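PDB 4OGD: succinate-semialdehyde dehydrogenase from Streptococcus pyogenes MGAS1882, which probably catalyses the NADP+-dependent oxidation of succinic semialdehyde to succinate. Local coordinates for residues A[45-49]-A[99-103]; A[118-122]-A[147-151]. All coordinates share one frame. Numbering follows the deposited sequence.

Contact 1: residues A[45-49]-A[99-103]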
loop_
_atom_site.group_PDB
_atom_site.type_symbol
_atom_site.label_atom_id
_atom_site.label_comp_id
_atom_site.label_asym_id
_atom_site.label_seq_id
_atom_site.Cartn_x
_atom_site.Cartn_y
_atom_site.Cartn_z
ATOM N N LEU A 45 4.558 -3.360 -25.401
ATOM C CA LEU A 45 4.582 -4.514 -24.501
ATOM C C LEU A 45 5.394 -5.697 -25.028
ATOM O O LEU A 45 6.221 -6.252 -24.302
ATOM C CB LEU A 45 3.163 -4.974 -24.159
ATOM C CG LEU A 45 3.078 -6.238 -23.293
ATOM C CD1 LEU A 45 3.785 -6.045 -21.947
ATOM C CD2 LEU A 45 1.631 -6.635 -23.083
ATOM N N GLU A 46 5.165 -6.091 -26.280
ATOM C CA GLU A 46 5.912 -7.224 -26.837
ATOM C C GLU A 46 7.424 -6.970 -26.853
ATOM O O GLU A 46 8.210 -7.882 -26.590
ATOM C CB GLU A 46 5.399 -7.592 -28.237
ATOM C CG GLU A 46 4.005 -8.218 -28.231
ATOM C CD GLU A 46 3.937 -9.493 -27.402
ATOM O OE1 GLU A 46 4.914 -10.269 -27.416
ATOM O OE2 GLU A 46 2.902 -9.726 -26.745
ATOM N N GLU A 47 7.832 -5.736 -27.146
ATOM C CA GLU A 47 9.242 -5.384 -27.082
ATOM C C GLU A 47 9.781 -5.550 -25.665
ATOM O O GLU A 47 10.858 -6.112 -25.467
ATOM C CB GLU A 47 9.465 -3.947 -27.543
ATOM C CG GLU A 47 9.267 -3.729 -29.024
ATOM C CD GLU A 47 9.399 -2.272 -29.402
ATOM O OE1 GLU A 47 9.256 -1.404 -28.511
ATOM O OE2 GLU A 47 9.657 -1.987 -30.586
ATOM N N ARG A 48 9.039 -5.063 -24.678
ATOM C CA ARG A 48 9.510 -5.184 -23.301
ATOM C C ARG A 48 9.567 -6.646 -22.866
ATOM O O ARG A 48 10.486 -7.043 -22.154
ATOM C CB ARG A 48 8.676 -4.337 -22.328
ATOM C CG ARG A 48 8.805 -2.845 -22.579
ATOM C CD ARG A 48 8.267 -1.994 -21.415
ATOM N NE ARG A 48 6.908 -2.359 -21.037
ATOM C CZ ARG A 48 5.819 -1.880 -21.632
ATOM N NH1 ARG A 48 5.932 -1.019 -22.645
ATOM N NH2 ARG A 48 4.618 -2.274 -21.228
ATOM N N LYS A 49 8.605 -7.456 -23.302
ATOM C CA LYS A 49 8.648 -8.882 -22.980
ATOM C C LYS A 49 9.911 -9.519 -23.543
ATOM O O LYS A 49 10.600 -10.268 -22.853
ATOM C CB LYS A 49 7.407 -9.611 -23.513
ATOM C CG LYS A 49 6.149 -9.324 -22.696
ATOM C CD LYS A 49 4.885 -9.651 -23.471
ATOM C CE LYS A 49 4.829 -11.109 -23.877
ATOM N NZ LYS A 49 3.525 -11.437 -24.541
ATOM N N ALA A 99 3.210 -11.948 -18.542
ATOM C CA ALA A 99 2.787 -10.589 -18.868
ATOM C C ALA A 99 1.340 -10.491 -19.355
ATOM O O ALA A 99 0.545 -9.729 -18.802
ATOM C CB ALA A 99 3.737 -9.969 -19.878
ATOM N N ASP A 100 0.989 -11.261 -20.384
ATOM C CA ASP A 100 -0.352 -11.159 -20.959
ATOM C C ASP A 100 -1.446 -11.503 -19.948
ATOM O O ASP A 100 -2.452 -10.797 -19.847
ATOM C CB ASP A 100 -0.489 -12.041 -22.204
ATOM C CG ASP A 100 0.415 -11.602 -23.335
ATOM O OD1 ASP A 100 0.815 -10.421 -23.367
ATOM O OD2 ASP A 100 0.726 -12.450 -24.202
ATOM N N GLU A 101 -1.242 -12.582 -19.201
ATOM C CA GLU A 101 -2.204 -13.006 -18.192
ATOM C C GLU A 101 -2.345 -11.966 -17.077
ATOM O O GLU A 101 -3.451 -11.665 -16.613
ATOM C CB GLU A 101 -1.780 -14.348 -17.586
ATOM C CG GLU A 101 -2.679 -14.785 -16.430
ATOM C CD GLU A 101 -2.169 -16.022 -15.715
ATOM O OE1 GLU A 101 -1.416 -16.802 -16.334
ATOM O OE2 GLU A 101 -2.514 -16.205 -14.530
ATOM N N PHE A 102 -1.215 -11.421 -16.647
ATOM C CA PHE A 102 -1.211 -10.489 -15.520
ATOM C C PHE A 102 -1.749 -9.109 -15.896
ATOM O O PHE A 102 -2.174 -8.351 -15.023
ATOM C CB PHE A 102 0.196 -10.355 -14.936
ATOM C CG PHE A 102 0.648 -11.549 -14.130
ATOM C CD1 PHE A 102 -0.170 -12.668 -13.968
ATOM C CD2 PHE A 102 1.895 -11.537 -13.521
ATOM C CE1 PHE A 102 0.258 -13.755 -13.219
ATOM C CE2 PHE A 102 2.329 -12.617 -12.763
ATOM C CZ PHE A 102 1.507 -13.728 -12.614
ATOM N N LEU A 103 -1.719 -8.782 -17.187
ATOM C CA LEU A 103 -2.181 -7.474 -17.669
ATOM C C LEU A 103 -3.606 -7.490 -18.218
ATOM O O LEU A 103 -4.148 -6.443 -18.579
ATOM C CB LEU A 103 -1.232 -6.956 -18.748
ATOM C CG LEU A 103 0.093 -6.388 -18.254
ATOM C CD1 LEU A 103 1.069 -6.195 -19.402
ATOM C CD2 LEU A 103 -0.170 -5.065 -17.547
HETATM O O HOH W 1 2.827 -13.039 -21.791
#
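Ala99 opens the segment 99-103, in the last turn or so of helix 78-103, and its CA lies 7.4 Å from the CA of Lys49, the nearest backbone approach to 45-49. Its methyl points toward the other helix, where Ala99 CB meets Lys49 CG at 3.8 Å and, more loosely, Leu45 CD1 at 4.4 Å. Asp100 provides the charge. Its carboxylate forms a salt bridge with Lys49, OD2 to NZ at 3.0 Å, although both hydrogen bonds from NZ, to OD1 (3.1 Å) and OD2, are weak. Lys49 NZ also bonds Glu46 OE2 at 2.9 Å, so one ammonium serves two acids. It offsets the like charges of Glu46 OE2 and Asp100 OD1, only 4.0 Å apart. Water 1 accepts from Asp100 N at 2.9 Å and, weakly, from Lys49 NZ at 3.3 Å. One helical turn after Ala99, Leu103 returns to the interface, its CD1 3.7 Å from Leu45 CD1, so an apolar patch borders the ionic one. The segment axes stay 12.0 Å apart at 130°, and the 213 Å² buried comes from side chains bridging a gap. Helix 136-148 packs against both segments: Ile147 touches Lys49, Ala99 and Leu103, while Arg48 NH2 donates a hydrogen bond to Ile147 O, tying helices 45-61, 78-103 and 136-148 together beneath the exposed salt bridges.

Contact 2: residues A[118-122]-A[147-151]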
loop_
_atom_site.group_PDB
_atom_site.type_symbol
_atom_site.label_atom_id
_atom_site.label_comp_id
_atom_site.label_asym_id
_atom_site.label_seq_id
_atom_site.Cartn_x
_atom_site.Cartn_y
_atom_site.Cartn_z
ATOM N N LEU A 118 -8.965 -2.055 -15.730
ATOM C CA LEU A 118 -7.713 -2.249 -16.435
ATOM C C LEU A 118 -6.577 -2.218 -15.428
ATOM O O LEU A 118 -6.742 -1.722 -14.309
ATOM C CB LEU A 118 -7.531 -1.143 -17.473
ATOM C CG LEU A 118 -8.676 -1.047 -18.484
ATOM C CD1 LEU A 118 -8.522 0.196 -19.337
ATOM C CD2 LEU A 118 -8.719 -2.289 -19.368
ATOM N N LYS A 119 -5.430 -2.770 -15.813
ATOM C CA LYS A 119 -4.232 -2.661 -14.994
ATOM C C LYS A 119 -3.222 -1.858 -15.780
ATOM O O LYS A 119 -2.659 -2.337 -16.764
ATOM C CB LYS A 119 -3.690 -4.040 -14.626
ATOM C CG LYS A 119 -4.581 -4.784 -13.649
ATOM C CD LYS A 119 -4.172 -6.243 -13.494
ATOM C CE LYS A 119 -5.070 -6.934 -12.481
ATOM N NZ LYS A 119 -4.821 -8.409 -12.403
ATOM N N GLN A 120 -3.015 -0.617 -15.362
ATOM C CA GLN A 120 -2.243 0.317 -16.165
ATOM C C GLN A 120 -1.007 0.811 -15.439
ATOM O O GLN A 120 -0.954 0.808 -14.201
ATOM C CB GLN A 120 -3.129 1.505 -16.564
ATOM C CG GLN A 120 -4.323 1.093 -17.421
ATOM C CD GLN A 120 -5.128 2.273 -17.891
ATOM O OE1 GLN A 120 -5.565 3.090 -17.088
ATOM N NE2 GLN A 120 -5.311 2.384 -19.204
ATOM N N SER A 121 -0.004 1.229 -16.204
ATOM C CA SER A 121 1.168 1.861 -15.610
ATOM C C SER A 121 0.781 3.183 -14.967
ATOM O O SER A 121 -0.258 3.770 -15.293
ATOM C CB SER A 121 2.241 2.108 -16.669
ATOM O OG SER A 121 1.748 2.998 -17.661
ATOM N N THR A 122 1.626 3.647 -14.055
ATOM C CA THR A 122 1.384 4.897 -13.353
ATOM C C THR A 122 2.479 5.939 -13.528
ATOM O O THR A 122 2.192 7.134 -13.518
ATOM C CB THR A 122 1.135 4.655 -11.856
ATOM O OG1 THR A 122 2.181 3.835 -11.315
ATOM C CG2 THR A 122 -0.191 3.943 -11.663
ATOM N N ILE A 147 7.546 -4.696 -17.102
ATOM C CA ILE A 147 6.453 -5.282 -17.872
ATOM C C ILE A 147 5.209 -4.366 -17.962
ATOM O O ILE A 147 4.684 -4.143 -19.054
ATOM C CB ILE A 147 6.088 -6.692 -17.356
ATOM C CG1 ILE A 147 7.216 -7.678 -17.684
ATOM C CG2 ILE A 147 4.773 -7.161 -17.957
ATOM C CD1 ILE A 147 7.538 -7.769 -19.181
ATOM N N VAL A 148 4.748 -3.825 -16.836
ATOM C CA VAL A 148 3.566 -2.950 -16.887
ATOM C C VAL A 148 3.868 -1.623 -17.589
ATOM O O VAL A 148 2.974 -0.996 -18.173
ATOM C CB VAL A 148 2.923 -2.700 -15.502
ATOM C CG1 VAL A 148 3.706 -1.668 -14.715
ATOM C CG2 VAL A 148 1.481 -2.217 -15.673
ATOM N N GLY A 149 5.132 -1.209 -17.563
ATOM C CA GLY A 149 5.525 0.038 -18.201
ATOM C C GLY A 149 5.812 1.195 -17.252
ATOM O O GLY A 149 5.619 2.348 -17.616
ATOM N N ASN A 150 6.252 0.888 -16.036
ATOM C CA ASN A 150 6.729 1.909 -15.099
ATOM C C ASN A 150 8.246 1.957 -15.171
ATOM O O ASN A 150 8.909 1.028 -14.683
ATOM C CB ASN A 150 6.368 1.555 -13.645
ATOM C CG ASN A 150 4.884 1.650 -13.345
ATOM O OD1 ASN A 150 4.156 2.415 -13.957
ATOM N ND2 ASN A 150 4.436 0.868 -12.373
ATOM N N PRO A 151 8.815 3.019 -15.775
ATOM C CA PRO A 151 10.277 3.161 -15.735
ATOM C C PRO A 151 10.757 3.235 -14.282
ATOM O O PRO A 151 10.001 3.675 -13.406
ATOM C CB PRO A 151 10.521 4.501 -16.455
ATOM C CG PRO A 151 9.291 4.707 -17.319
ATOM C CD PRO A 151 8.168 4.166 -16.443
HETATM O O HOH W 2 3.833 3.459 -19.417
#
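The backbones come closest at Ser121 and Gly149, whose CA atoms are 5.4 Å apart, where the end of strand 113-120 passes the end of helix 136-148. Gly149 has phi/psi of 106/29°, and a CB there would collide with the carbonyl O of Val148 and lie 3.7 Å from Ser121 CB. This positive-phi glycine is the C-prime residue of a Schellman motif, with Asn150 N bonded to Asn145 O and Gly149 N to Phe146 O. The motif ends the helix and turns the chain toward strand 152-155, a parallel neighbour of strand 124-128, so that strand, helix and strand form a beta-alpha-beta unit of the Rossmann-type sheet. Among the side chains, Asn150 makes the direct polar link: its OD1 accepts from Thr122 N at 2.8 Å, with an N-H...acceptor angle of 161°, and also from Gly123 N. Ser121 CB packs at 3.3 Å from Asn150 OD1 and at 3.5 Å from Val148 O. Water 2 lies 2.8 Å from Ser121 OG and donates to Gly149 O at 2.8 Å. Val148 CG2 covers the strand backbone, 3.9 Å from Gln120 C. Gln120 points away, its OE1 bonded to His450 and its NE2 to Ala405 O of the second subunit.

Overall arrangement
Contacts 1 and 2 have centres 10 Å apart on the same side of the chain's centre, and helix 136-148 joins them: Val148 at its end meets 118-122, while Ile147, one residue earlier, turns to the helices of contact 1, where Ala99 CB lies 3.6 Å from Ile147 CG2. Contact 1 is a surface meeting of two helices; contact 2, partly buried, sets a strand end against a helix terminus. Their chemistry follows: a salt-bridge network beside a small apolar patch in the first, an uncharged hydrogen bond from the Thr122 backbone to the Asn150 side chain in the second, with a water in each. Strand 113-120, but not contact 1, also reaches the second subunit.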